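PDB 2PBE: aminoglycoside 6-adenylyltransferase from Bacillus subtilis, which transfers AMP from ATP (or GMP from GTP) to the 6-hydroxyl of streptomycin, also adenylates streptidine, and so mediates bacterial resistance to streptomycin. Local coordinates for residues A[48-53]-A[113-118]; A[208-211]-A[216-219]; A[87-92]-A[109-114]; A[193-198]-A[250-255]. All coordinates share one frame; numbering follows the deposited sequence.

Contact 1. Residues A[48-53]-A[113-118]; sequences SYFVTD and EDYFAN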
loop_
_atom_site.group_PDB
_atom_site.type_symbol
_atom_site.label_atom_id
_atom_site.label_comp_id
_atom_site.label_asym_id
_atom_site.label_seq_id
_atom_site.Cartn_x
_atom_site.Cartn_y
_atom_site.Cartn_z
ATOM N N SER A 48 -16.044 1.621 -2.962
ATOM C CA SER A 48 -16.490 2.124 -4.257
ATOM C C SER A 48 -15.464 1.738 -5.312
ATOM O O SER A 48 -14.274 2.042 -5.171
ATOM C CB SER A 48 -16.609 3.654 -4.253
ATOM O OG SER A 48 -17.646 4.109 -3.417
ATOM N N TYR A 49 -15.926 1.070 -6.362
ATOM C CA TYR A 49 -15.062 0.676 -7.472
ATOM C C TYR A 49 -15.422 1.510 -8.688
ATOM O O TYR A 49 -16.568 1.485 -9.143
ATOM C CB TYR A 49 -15.270 -0.792 -7.864
ATOM C CG TYR A 49 -14.851 -1.857 -6.869
ATOM C CD1 TYR A 49 -13.689 -1.699 -6.067
ATOM C CD2 TYR A 49 -15.547 -3.094 -6.818
ATOM C CE1 TYR A 49 -13.225 -2.762 -5.239
ATOM C CE2 TYR A 49 -15.096 -4.161 -5.997
ATOM C CZ TYR A 49 -13.931 -3.993 -5.212
ATOM O OH TYR A 49 -13.474 -5.046 -4.432
ATOM N N PHE A 50 -14.457 2.262 -9.214
ATOM C CA PHE A 50 -14.716 3.065 -10.409
ATOM C C PHE A 50 -14.332 2.132 -11.528
ATOM O O PHE A 50 -13.173 1.714 -11.617
ATOM C CB PHE A 50 -13.867 4.326 -10.406
ATOM C CG PHE A 50 -14.333 5.342 -9.431
ATOM C CD1 PHE A 50 -15.108 6.427 -9.852
ATOM C CD2 PHE A 50 -14.070 5.184 -8.062
ATOM C CE1 PHE A 50 -15.635 7.356 -8.915
ATOM C CE2 PHE A 50 -14.589 6.100 -7.102
ATOM C CZ PHE A 50 -15.377 7.190 -7.536
ATOM N N VAL A 51 -15.299 1.806 -12.370
ATOM C CA VAL A 51 -15.081 0.851 -13.435
ATOM C C VAL A 51 -15.277 1.382 -14.848
ATOM O O VAL A 51 -15.809 2.463 -15.056
ATOM C CB VAL A 51 -16.001 -0.372 -13.224
ATOM C CG1 VAL A 51 -15.883 -0.851 -11.797
ATOM C CG2 VAL A 51 -17.453 -0.008 -13.521
ATOM N N THR A 52 -14.853 0.588 -15.819
ATOM C CA THR A 52 -14.997 0.976 -17.212
ATOM C C THR A 52 -16.415 0.650 -17.703
ATOM O O THR A 52 -17.102 1.532 -18.241
ATOM C CB THR A 52 -13.963 0.243 -18.094
ATOM O OG1 THR A 52 -14.031 -1.163 -17.830
ATOM C CG2 THR A 52 -12.566 0.750 -17.811
ATOM N N ASP A 53 -16.848 -0.598 -17.494
ATOM C CA ASP A 53 -18.169 -1.066 -17.924
ATOM C C ASP A 53 -19.074 -1.447 -16.771
ATOM O O ASP A 53 -19.029 -2.573 -16.275
ATOM C CB ASP A 53 -18.022 -2.287 -18.822
ATOM C CG ASP A 53 -19.317 -2.651 -19.539
ATOM O OD1 ASP A 53 -20.425 -2.295 -19.064
ATOM O OD2 ASP A 53 -19.219 -3.322 -20.591
ATOM N N GLU A 113 -13.557 12.373 -11.716
ATOM C CA GLU A 113 -13.243 13.787 -11.621
ATOM C C GLU A 113 -14.357 14.548 -10.903
ATOM O O GLU A 113 -14.103 15.230 -9.920
ATOM C CB GLU A 113 -13.042 14.368 -13.027
ATOM C CG GLU A 113 -12.201 13.511 -13.984
ATOM C CD GLU A 113 -12.987 12.348 -14.617
ATOM O OE1 GLU A 113 -13.049 11.251 -14.017
ATOM O OE2 GLU A 113 -13.560 12.547 -15.721
ATOM N N ASP A 114 -15.588 14.405 -11.406
ATOM C CA ASP A 114 -16.744 15.078 -10.815
ATOM C C ASP A 114 -16.799 14.702 -9.345
ATOM O O ASP A 114 -16.909 15.560 -8.470
ATOM C CB ASP A 114 -18.071 14.635 -11.465
ATOM C CG ASP A 114 -18.193 15.024 -12.936
ATOM O OD1 ASP A 114 -17.894 16.197 -13.264
ATOM O OD2 ASP A 114 -18.615 14.172 -13.762
ATOM N N TYR A 115 -16.723 13.398 -9.101
ATOM C CA TYR A 115 -16.771 12.822 -7.757
ATOM C C TYR A 115 -15.764 13.450 -6.808
ATOM O O TYR A 115 -16.155 13.969 -5.753
ATOM C CB TYR A 115 -16.495 11.327 -7.842
ATOM C CG TYR A 115 -16.626 10.596 -6.518
ATOM C CD1 TYR A 115 -17.844 9.966 -6.148
ATOM C CD2 TYR A 115 -15.513 10.482 -5.640
ATOM C CE1 TYR A 115 -17.944 9.214 -4.935
ATOM C CE2 TYR A 115 -15.601 9.754 -4.429
ATOM C CZ TYR A 115 -16.803 9.113 -4.081
ATOM O OH TYR A 115 -16.807 8.342 -2.938
ATOM N N PHE A 116 -14.486 13.367 -7.173
ATOM C CA PHE A 116 -13.398 13.922 -6.381
ATOM C C PHE A 116 -13.680 15.371 -6.032
ATOM O O PHE A 116 -13.810 15.726 -4.852
ATOM C CB PHE A 116 -12.077 13.847 -7.161
ATOM C CG PHE A 116 -11.510 12.454 -7.296
ATOM C CD1 PHE A 116 -10.670 12.159 -8.377
ATOM C CD2 PHE A 116 -11.785 11.437 -6.342
ATOM C CE1 PHE A 116 -10.089 10.859 -8.539
ATOM C CE2 PHE A 116 -11.230 10.114 -6.463
ATOM C CZ PHE A 116 -10.387 9.837 -7.555
ATOM N N ALA A 117 -13.770 16.192 -7.076
ATOM C CA ALA A 117 -14.022 17.635 -6.964
ATOM C C ALA A 117 -14.952 17.988 -5.809
ATOM O O ALA A 117 -14.493 18.376 -4.728
ATOM C CB ALA A 117 -14.601 18.182 -8.270
ATOM N N ASN A 118 -16.253 17.830 -6.038
ATOM C CA ASN A 118 -17.239 18.116 -5.012
ATOM C C ASN A 118 -17.172 17.046 -3.926
ATOM O O ASN A 118 -18.193 16.564 -3.433
ATOM C CB ASN A 118 -18.643 18.194 -5.628
ATOM C CG ASN A 118 -19.035 16.932 -6.411
ATOM O OD1 ASN A 118 -19.131 15.822 -5.859
ATOM N ND2 ASN A 118 -19.264 17.105 -7.718
#
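With chi1 at -73°, Phe50 sets its CG opposite its own carbonyl carbon and sends its ring out from strand 45-51, while Tyr115, whose chi1 of -175° places CG opposite the backbone N, turns the face of its phenol ring to meet it. The result is a T-shaped (edge-to-face) aromatic pair. Ring centroids lie 5.2 Å apart and the planes stand at 80°, with Phe50 CZ 3.7 Å above the Tyr115 ring plane and over its centre. The C-H edge of one ring, weakly positive, thus faces the electron-rich face of the other. In the mixed sheet of this nucleotidyltransferase, strand 45-51 runs between strands 23-28 and 101-108, and helix 112-117 lies against the side of the sheet to which Phe50 points. Large flat residues suit both partners, since their backbones stay well apart, 10.3 Å between Phe50 CA and Tyr115 CA, and two rings span that distance. Ile107 of strand 101-108 touches both side chains and Leu25 of strand 23-28 flanks Phe50. Ser48, two residues earlier on the same side of the strand, brings OG to 4.3 Å from Tyr115 OH, without a hydrogen bond.

Contact 2. Residues A[208-211]-A[216-219]; sequences FSMG and FMKR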
loop_
_atom_site.group_PDB
_atom_site.type_symbol
_atom_site.label_atom_id
_atom_site.label_comp_id
_atom_site.label_asym_id
_atom_site.label_seq_id
_atom_site.Cartn_x
_atom_site.Cartn_y
_atom_site.Cartn_z
ATOM N N PHE A 208 -1.219 3.790 -5.059
ATOM C CA PHE A 208 -2.014 3.112 -4.050
ATOM C C PHE A 208 -1.578 3.453 -2.647
ATOM O O PHE A 208 -0.627 4.202 -2.448
ATOM C CB PHE A 208 -1.942 1.599 -4.257
ATOM C CG PHE A 208 -0.541 1.060 -4.262
ATOM C CD1 PHE A 208 0.053 0.597 -3.075
ATOM C CD2 PHE A 208 0.202 1.007 -5.454
ATOM C CE1 PHE A 208 1.389 0.068 -3.069
ATOM C CE2 PHE A 208 1.541 0.486 -5.481
ATOM C CZ PHE A 208 2.136 0.010 -4.278
ATOM N N SER A 209 -2.293 2.915 -1.670
ATOM C CA SER A 209 -1.961 3.161 -0.291
ATOM C C SER A 209 -1.377 1.900 0.322
ATOM O O SER A 209 -1.649 0.792 -0.139
ATOM C CB SER A 209 -3.208 3.629 0.446
ATOM O OG SER A 209 -3.012 3.743 1.847
HETATM N N MSE A 210 -0.531 2.074 1.331
HETATM C CA MSE A 210 0.088 0.938 1.998
HETATM C C MSE A 210 -0.824 0.559 3.141
HETATM O O MSE A 210 -0.736 -0.536 3.694
HETATM C CB MSE A 210 1.481 1.310 2.496
HETATM C CG MSE A 210 2.459 1.655 1.371
HETATM SE SE MSE A 210 4.242 2.247 1.969
HETATM C CE MSE A 210 5.093 0.556 2.148
ATOM N N GLY A 211 -1.738 1.474 3.453
ATOM C CA GLY A 211 -2.692 1.250 4.518
ATOM C C GLY A 211 -2.144 1.572 5.889
ATOM O O GLY A 211 -0.924 1.647 6.067
ATOM N N PHE A 216 -1.361 -3.250 3.758
ATOM C CA PHE A 216 -1.632 -3.728 2.398
ATOM C C PHE A 216 -0.421 -4.192 1.600
ATOM O O PHE A 216 -0.558 -4.687 0.487
ATOM C CB PHE A 216 -2.345 -2.648 1.576
ATOM C CG PHE A 216 -3.640 -2.184 2.155
ATOM C CD1 PHE A 216 -4.600 -3.108 2.616
ATOM C CD2 PHE A 216 -3.927 -0.809 2.217
ATOM C CE1 PHE A 216 -5.845 -2.673 3.140
ATOM C CE2 PHE A 216 -5.172 -0.339 2.737
ATOM C CZ PHE A 216 -6.132 -1.276 3.201
HETATM N N MSE A 217 0.765 -4.045 2.171
HETATM C CA MSE A 217 1.981 -4.413 1.472
HETATM C C MSE A 217 2.157 -5.873 1.073
HETATM O O MSE A 217 2.805 -6.157 0.052
HETATM C CB MSE A 217 3.194 -3.935 2.275
HETATM C CG MSE A 217 3.443 -2.443 2.137
HETATM SE SE MSE A 217 3.463 -1.853 0.265
HETATM C CE MSE A 217 5.328 -2.145 -0.195
ATOM N N LYS A 218 1.595 -6.796 1.853
ATOM C CA LYS A 218 1.706 -8.214 1.524
ATOM C C LYS A 218 0.922 -8.450 0.241
ATOM O O LYS A 218 1.177 -9.406 -0.508
ATOM C CB LYS A 218 1.141 -9.090 2.645
ATOM C CG LYS A 218 1.650 -10.501 2.586
ATOM C CD LYS A 218 0.998 -11.361 3.643
ATOM C CE LYS A 218 1.722 -12.689 3.796
ATOM N NZ LYS A 218 1.954 -13.343 2.467
ATOM N N ARG A 219 -0.037 -7.564 0.002
ATOM C CA ARG A 219 -0.886 -7.652 -1.177
ATOM C C ARG A 219 -0.294 -6.912 -2.366
ATOM O O ARG A 219 -1.007 -6.555 -3.290
ATOM C CB ARG A 219 -2.260 -7.068 -0.873
ATOM C CG ARG A 219 -3.379 -7.589 -1.726
ATOM C CD ARG A 219 -4.438 -8.109 -0.801
ATOM N NE ARG A 219 -3.891 -9.091 0.136
ATOM C CZ ARG A 219 -3.356 -10.266 -0.204
ATOM N NH1 ARG A 219 -3.295 -10.646 -1.481
ATOM N NH2 ARG A 219 -2.828 -11.053 0.730
#
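The carbonyl oxygen of Met210 receives the N-H of Phe216 in a nearly straight hydrogen bond, with Phe216 N 2.8 Å from Met210 O and an angle of 164° at the hydrogen. This bond closes the loop that follows strand 207-209 and leads to the short 3-10 segment 217-218. A second bond shapes the loop from within: Gly211 N donates to Ser209 OG at 3.1 Å, an ST turn for which serine supplies the accepting hydroxyl. Gly211 has a positive phi and carries no side chain, and the Phe216 ring comes obliquely up to its backbone, CD2 3.3 Å from Gly211 CA. Ser209 O comes to the edge of the same ring. Strand 207-209 runs between strands 125-128 and 145-146 near one border of the mixed sheet, and the loop leaves it toward helix 223-230. Met210, bent at chi3 (87°), brings CE to 3.4 Å from Met217 CG, and Met217, bent at both chi2 and chi3, folds its selenium back toward that methyl. The flexible, unbranched methionine chain, here modelled as selenomethionine, suits this buried spot, where Leu193 of helix 177-204 packs on both. Met217 SE also lies at the edge of the Phe208 ring, 4.4 Å from CE1.

Contact 3. Residues A[87-92]-A[109-114]; sequences GNWFSY and IREAED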
loop_
_atom_site.group_PDB
_atom_site.type_symbol
_atom_site.label_atom_id
_atom_site.label_comp_id
_atom_site.label_asym_id
_atom_site.label_seq_id
_atom_site.Cartn_x
_atom_site.Cartn_y
_atom_site.Cartn_z
ATOM N N GLY A 87 -28.216 8.039 -9.826
ATOM C CA GLY A 87 -27.556 8.352 -11.081
ATOM C C GLY A 87 -27.211 7.137 -11.913
ATOM O O GLY A 87 -28.072 6.308 -12.193
ATOM N N ASN A 88 -25.943 7.036 -12.303
ATOM C CA ASN A 88 -25.460 5.918 -13.111
ATOM C C ASN A 88 -24.745 4.899 -12.264
ATOM O O ASN A 88 -24.016 4.043 -12.782
ATOM C CB ASN A 88 -24.511 6.417 -14.184
ATOM C CG ASN A 88 -25.238 6.958 -15.357
ATOM O OD1 ASN A 88 -25.924 6.216 -16.068
ATOM N ND2 ASN A 88 -25.126 8.268 -15.568
ATOM N N TRP A 89 -24.941 5.015 -10.955
ATOM C CA TRP A 89 -24.314 4.089 -10.044
ATOM C C TRP A 89 -25.160 2.847 -9.977
ATOM O O TRP A 89 -26.287 2.798 -10.479
ATOM C CB TRP A 89 -24.262 4.627 -8.626
ATOM C CG TRP A 89 -23.460 5.871 -8.295
ATOM C CD1 TRP A 89 -23.233 6.325 -7.023
ATOM C CD2 TRP A 89 -22.867 6.835 -9.175
ATOM N NE1 TRP A 89 -22.554 7.504 -7.046
ATOM C CE2 TRP A 89 -22.307 7.855 -8.343
ATOM C CE3 TRP A 89 -22.750 6.957 -10.575
ATOM C CZ2 TRP A 89 -21.637 8.991 -8.866
ATOM C CZ3 TRP A 89 -22.088 8.087 -11.109
ATOM C CH2 TRP A 89 -21.536 9.097 -10.241
ATOM N N PHE A 90 -24.595 1.860 -9.303
ATOM C CA PHE A 90 -25.247 0.596 -9.059
ATOM C C PHE A 90 -24.502 0.080 -7.844
ATOM O O PHE A 90 -23.274 -0.021 -7.851
ATOM C CB PHE A 90 -25.064 -0.360 -10.235
ATOM C CG PHE A 90 -26.103 -1.439 -10.285
ATOM C CD1 PHE A 90 -27.413 -1.153 -10.716
ATOM C CD2 PHE A 90 -25.796 -2.743 -9.862
ATOM C CE1 PHE A 90 -28.413 -2.160 -10.728
ATOM C CE2 PHE A 90 -26.787 -3.769 -9.864
ATOM C CZ PHE A 90 -28.104 -3.472 -10.301
ATOM N N SER A 91 -25.237 -0.227 -6.789
ATOM C CA SER A 91 -24.593 -0.704 -5.590
ATOM C C SER A 91 -25.188 -2.004 -5.092
ATOM O O SER A 91 -26.176 -2.494 -5.623
ATOM C CB SER A 91 -24.696 0.360 -4.522
ATOM O OG SER A 91 -26.047 0.707 -4.333
ATOM N N TYR A 92 -24.571 -2.550 -4.055
ATOM C CA TYR A 92 -24.999 -3.792 -3.450
ATOM C C TYR A 92 -24.855 -3.627 -1.953
ATOM O O TYR A 92 -23.889 -3.025 -1.496
ATOM C CB TYR A 92 -24.088 -4.931 -3.894
ATOM C CG TYR A 92 -23.978 -5.112 -5.392
ATOM C CD1 TYR A 92 -24.818 -6.035 -6.070
ATOM C CD2 TYR A 92 -23.035 -4.368 -6.155
ATOM C CE1 TYR A 92 -24.719 -6.223 -7.478
ATOM C CE2 TYR A 92 -22.927 -4.532 -7.574
ATOM C CZ TYR A 92 -23.777 -5.468 -8.225
ATOM O OH TYR A 92 -23.695 -5.659 -9.583
ATOM N N ILE A 109 -16.102 5.070 -14.307
ATOM C CA ILE A 109 -14.795 5.696 -14.204
ATOM C C ILE A 109 -14.768 7.119 -14.740
ATOM O O ILE A 109 -14.044 7.976 -14.227
ATOM C CB ILE A 109 -13.739 4.851 -14.936
ATOM C CG1 ILE A 109 -12.358 5.457 -14.740
ATOM C CG2 ILE A 109 -14.049 4.781 -16.416
ATOM C CD1 ILE A 109 -11.931 5.519 -13.298
ATOM N N ARG A 110 -15.563 7.363 -15.772
ATOM C CA ARG A 110 -15.636 8.676 -16.380
ATOM C C ARG A 110 -16.098 9.755 -15.391
ATOM O O ARG A 110 -15.869 10.939 -15.617
ATOM C CB ARG A 110 -16.587 8.624 -17.589
ATOM C CG ARG A 110 -16.869 9.978 -18.249
ATOM C CD ARG A 110 -15.582 10.727 -18.656
ATOM N NE ARG A 110 -15.864 11.831 -19.574
ATOM C CZ ARG A 110 -16.241 11.664 -20.840
ATOM N NH1 ARG A 110 -16.372 10.444 -21.341
ATOM N NH2 ARG A 110 -16.508 12.720 -21.600
ATOM N N GLU A 111 -16.720 9.348 -14.284
ATOM C CA GLU A 111 -17.255 10.300 -13.307
ATOM C C GLU A 111 -16.416 10.500 -12.051
ATOM O O GLU A 111 -16.904 11.038 -11.052
ATOM C CB GLU A 111 -18.670 9.874 -12.903
ATOM C CG GLU A 111 -19.532 9.494 -14.108
ATOM C CD GLU A 111 -20.992 9.360 -13.764
ATOM O OE1 GLU A 111 -21.487 10.237 -13.036
ATOM O OE2 GLU A 111 -21.658 8.406 -14.221
ATOM N N ALA A 112 -15.161 10.064 -12.106
ATOM C CA ALA A 112 -14.246 10.180 -10.980
ATOM C C ALA A 112 -13.934 11.635 -10.677
ATOM O O ALA A 112 -14.020 12.077 -9.529
ATOM C CB ALA A 112 -12.949 9.422 -11.282
ATOM N N GLU A 113 -13.557 12.373 -11.716
ATOM C CA GLU A 113 -13.243 13.787 -11.621
ATOM C C GLU A 113 -14.357 14.548 -10.903
ATOM O O GLU A 113 -14.103 15.230 -9.920
ATOM C CB GLU A 113 -13.042 14.368 -13.027
ATOM C CG GLU A 113 -12.201 13.511 -13.984
ATOM C CD GLU A 113 -12.987 12.348 -14.617
ATOM O OE1 GLU A 113 -13.049 11.251 -14.017
ATOM O OE2 GLU A 113 -13.560 12.547 -15.721
ATOM N N ASP A 114 -15.588 14.405 -11.406
ATOM C CA ASP A 114 -16.744 15.078 -10.815
ATOM C C ASP A 114 -16.799 14.702 -9.345
ATOM O O ASP A 114 -16.909 15.560 -8.470
ATOM C CB ASP A 114 -18.071 14.635 -11.465
ATOM C CG ASP A 114 -18.193 15.024 -12.936
ATOM O OD1 ASP A 114 -17.894 16.197 -13.264
ATOM O OD2 ASP A 114 -18.615 14.172 -13.762
#
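Asn88 and Trp89 both meet the carboxylate of Glu111, the one residue of 109-114 that they touch. Asn88 comes first, in the loop before strand 90-96. Its CB lies 3.5 Å from Glu111 OE2, and its amide stands at 79° to the carboxylate plane. The amide nitrogen ND2 is 3.7 Å from the same oxygen, too far for a hydrogen bond, which leaves a loose polar neighbour at an exposed place. Trp89 follows and makes the main contact. Its indole presents an edge, not a face: CZ3 and CH2 point at Glu111 OE1, which sits near the ring plane. The modelled approach is closer than normal contact and so doubtful in detail, although an anion beside a C-H edge would be weakly attracted. Glutamate suits the position by its reach. With CG opposite its carbonyl carbon and the chain extended beyond it (chi2 -168°), it bridges backbones whose closest CA atoms, Asn88 and Glu111, are 9.3 Å apart. Tryptophan has the breadth to touch Glu111 while also packing on Thr105, Ile107 and Pro108. Farther along, Phe90 pairs through its backbone with Leu106. This is the pattern of a beta hairpin of the mixed sheet, strands 90-96 and 101-108, whose second strand leads through a 3-10 turn into helix 112-117, with Glu111 at its N-cap position.

Contact 4. Residues A[193-198]-A[250-255]; sequences LRMMAW and ALFRKY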
loop_
_atom_site.group_PDB
_atom_site.type_symbol
_atom_site.label_atom_id
_atom_site.label_comp_id
_atom_site.label_asym_id
_atom_site.label_seq_id
_atom_site.Cartn_x
_atom_site.Cartn_y
_atom_site.Cartn_z
ATOM N N LEU A 193 10.396 0.049 2.653
ATOM C CA LEU A 193 9.103 -0.348 2.122
ATOM C C LEU A 193 8.582 0.602 1.056
ATOM O O LEU A 193 8.006 0.166 0.059
ATOM C CB LEU A 193 8.087 -0.429 3.246
ATOM C CG LEU A 193 7.920 -1.713 4.037
ATOM C CD1 LEU A 193 6.748 -1.524 4.970
ATOM C CD2 LEU A 193 7.652 -2.884 3.103
ATOM N N ARG A 194 8.758 1.903 1.279
ATOM C CA ARG A 194 8.315 2.908 0.316
ATOM C C ARG A 194 9.109 2.705 -0.946
ATOM O O ARG A 194 8.559 2.746 -2.036
ATOM C CB ARG A 194 8.576 4.323 0.833
ATOM C CG ARG A 194 8.092 5.421 -0.098
ATOM C CD ARG A 194 8.365 6.783 0.492
ATOM N NE ARG A 194 7.764 6.950 1.818
ATOM C CZ ARG A 194 6.493 7.283 2.013
ATOM N NH1 ARG A 194 5.674 7.496 0.971
ATOM N NH2 ARG A 194 6.045 7.395 3.255
HETATM N N MSE A 195 10.411 2.497 -0.784
HETATM C CA MSE A 195 11.303 2.270 -1.921
HETATM C C MSE A 195 10.843 1.040 -2.703
HETATM O O MSE A 195 10.859 1.033 -3.939
HETATM C CB MSE A 195 12.746 2.064 -1.429
HETATM C CG MSE A 195 13.788 2.093 -2.542
HETATM SE SE MSE A 195 13.633 3.658 -3.715
HETATM C CE MSE A 195 14.430 5.037 -2.556
HETATM N N MSE A 196 10.439 0.002 -1.977
HETATM C CA MSE A 196 9.979 -1.212 -2.620
HETATM C C MSE A 196 8.631 -0.963 -3.293
HETATM O O MSE A 196 8.363 -1.479 -4.379
HETATM C CB MSE A 196 9.865 -2.330 -1.587
HETATM C CG MSE A 196 11.212 -2.772 -1.043
HETATM SE SE MSE A 196 11.161 -4.089 0.408
HETATM C CE MSE A 196 11.131 -5.761 -0.573
ATOM N N ALA A 197 7.793 -0.156 -2.654
ATOM C CA ALA A 197 6.488 0.157 -3.214
ATOM C C ALA A 197 6.666 0.964 -4.493
ATOM O O ALA A 197 5.955 0.735 -5.477
ATOM C CB ALA A 197 5.652 0.930 -2.208
ATOM N N TRP A 198 7.624 1.890 -4.479
ATOM C CA TRP A 198 7.885 2.723 -5.655
ATOM C C TRP A 198 8.366 1.848 -6.810
ATOM O O TRP A 198 8.136 2.151 -7.986
ATOM C CB TRP A 198 8.944 3.785 -5.356
ATOM C CG TRP A 198 8.455 5.016 -4.589
ATOM C CD1 TRP A 198 7.156 5.410 -4.412
ATOM C CD2 TRP A 198 9.266 6.045 -4.002
ATOM N NE1 TRP A 198 7.101 6.619 -3.761
ATOM C CE2 TRP A 198 8.375 7.040 -3.495
ATOM C CE3 TRP A 198 10.663 6.236 -3.855
ATOM C CZ2 TRP A 198 8.831 8.223 -2.844
ATOM C CZ3 TRP A 198 11.130 7.418 -3.210
ATOM C CH2 TRP A 198 10.200 8.395 -2.712
ATOM N N ALA A 250 21.293 -3.682 2.486
ATOM C CA ALA A 250 21.374 -4.511 1.294
ATOM C C ALA A 250 20.140 -4.352 0.425
ATOM O O ALA A 250 20.240 -4.166 -0.783
ATOM C CB ALA A 250 21.543 -5.956 1.704
ATOM N N LEU A 251 18.964 -4.411 1.048
ATOM C CA LEU A 251 17.727 -4.284 0.303
ATOM C C LEU A 251 17.454 -2.881 -0.204
ATOM O O LEU A 251 16.850 -2.715 -1.259
ATOM C CB LEU A 251 16.561 -4.765 1.148
ATOM C CG LEU A 251 16.512 -6.288 1.273
ATOM C CD1 LEU A 251 15.471 -6.701 2.284
ATOM C CD2 LEU A 251 16.201 -6.906 -0.097
ATOM N N PHE A 252 17.903 -1.869 0.534
ATOM C CA PHE A 252 17.650 -0.503 0.095
ATOM C C PHE A 252 18.478 -0.157 -1.118
ATOM O O PHE A 252 18.027 0.592 -1.979
ATOM C CB PHE A 252 17.955 0.523 1.195
ATOM C CG PHE A 252 17.245 1.827 0.987
ATOM C CD1 PHE A 252 15.861 1.906 1.195
ATOM C CD2 PHE A 252 17.938 2.971 0.551
ATOM C CE1 PHE A 252 15.147 3.127 0.974
ATOM C CE2 PHE A 252 17.245 4.217 0.317
ATOM C CZ PHE A 252 15.841 4.287 0.532
ATOM N N ARG A 253 19.697 -0.684 -1.172
ATOM C CA ARG A 253 20.572 -0.420 -2.307
ATOM C C ARG A 253 19.871 -1.003 -3.516
ATOM O O ARG A 253 19.656 -0.329 -4.516
ATOM C CB ARG A 253 21.938 -1.104 -2.132
ATOM C CG ARG A 253 22.780 -0.511 -1.018
ATOM C CD ARG A 253 24.059 -1.320 -0.750
ATOM N NE ARG A 253 24.749 -0.805 0.434
ATOM C CZ ARG A 253 25.029 -1.523 1.523
ATOM N NH1 ARG A 253 24.687 -2.800 1.594
ATOM N NH2 ARG A 253 25.658 -0.955 2.553
ATOM N N LYS A 254 19.516 -2.275 -3.383
ATOM C CA LYS A 254 18.849 -3.017 -4.429
ATOM C C LYS A 254 17.679 -2.240 -5.049
ATOM O O LYS A 254 17.686 -1.943 -6.244
ATOM C CB LYS A 254 18.361 -4.354 -3.867
ATOM C CG LYS A 254 17.747 -5.268 -4.917
ATOM C CD LYS A 254 17.522 -6.683 -4.404
ATOM C CE LYS A 254 16.787 -7.498 -5.458
ATOM N NZ LYS A 254 16.519 -8.895 -5.053
ATOM N N TYR A 255 16.694 -1.872 -4.235
ATOM C CA TYR A 255 15.528 -1.166 -4.760
ATOM C C TYR A 255 15.700 0.284 -5.161
ATOM O O TYR A 255 15.021 0.746 -6.085
ATOM C CB TYR A 255 14.366 -1.356 -3.791
ATOM C CG TYR A 255 13.982 -2.819 -3.790
ATOM C CD1 TYR A 255 13.416 -3.423 -4.953
ATOM C CD2 TYR A 255 14.312 -3.664 -2.696
ATOM C CE1 TYR A 255 13.209 -4.835 -5.033
ATOM C CE2 TYR A 255 14.107 -5.084 -2.762
ATOM C CZ TYR A 255 13.559 -5.662 -3.938
ATOM O OH TYR A 255 13.403 -7.039 -4.042
#
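Met195, a selenomethionine, runs along the groove between Phe252 and Tyr255. Its CB touches the Phe252 ring, 3.6 Å from CE1. With chi1 at -169°, CG turns next toward the other aromatic residue and packs 3.7 Å from Tyr255 CB. The chain then bends at both chi2 and chi3. The selenium comes to 4.0 Å from Tyr255 O and stands obliquely beside the Phe252 ring, a Met-aromatic contact, and the methyl curls back until CE lies 3.5 Å from Phe252 CZ. The bends let this supple, polarisable chain follow the Phe252 ring. Met196 packs on Tyr255: its CG sits over the ring face, 4.1 Å from the centroid, as a CH-pi contact, and its SE stands obliquely 5.0 Å from the same centroid as a Met-aromatic contact. Tyrosine serves here through two regions, a face for the selenomethionine and a hydroxyl that hydrogen-bonds Glu228 OE1. The helix segments run in roughly the same direction, their axes 29° apart in angle and 9.3 Å at closest approach. Around this pair lies a helical bundle: Phe252 stacks on Phe161 and Met195 rests on Phe154 and Cys158, all of helix 151-173, and helix 223-230 brings Glu228 against Met196. On another side of helix 177-204, Ala197 and Trp198 lean on Ile146 of strand 145-146, which ties the bundle to the border of the sheet.

In the fold
Contacts 1, 2 and 4 are buried, whereas contact 3 lies at the surface. Contacts 1 and 3 are neighbours, with centres 5 Å apart. Both use helix 112-117 against the same sheet, and Phe50 also packs on Ile109 and Ala112. Their chemistry follows depth: a pair of aromatic rings largely buried against the sheet, a carboxylate at an indole edge outside. Contact 2, close to the centre of the chain, combines backbone and serine hydrogen bonds with selenomethionine packing. It touches contact 4, whose helix 177-204 packs on its selenomethionines. Contact 4, purely apolar between helices, lies on the opposite side of the chain's centre from contacts 1 and 3, about 32 Å from contact 1 between centres.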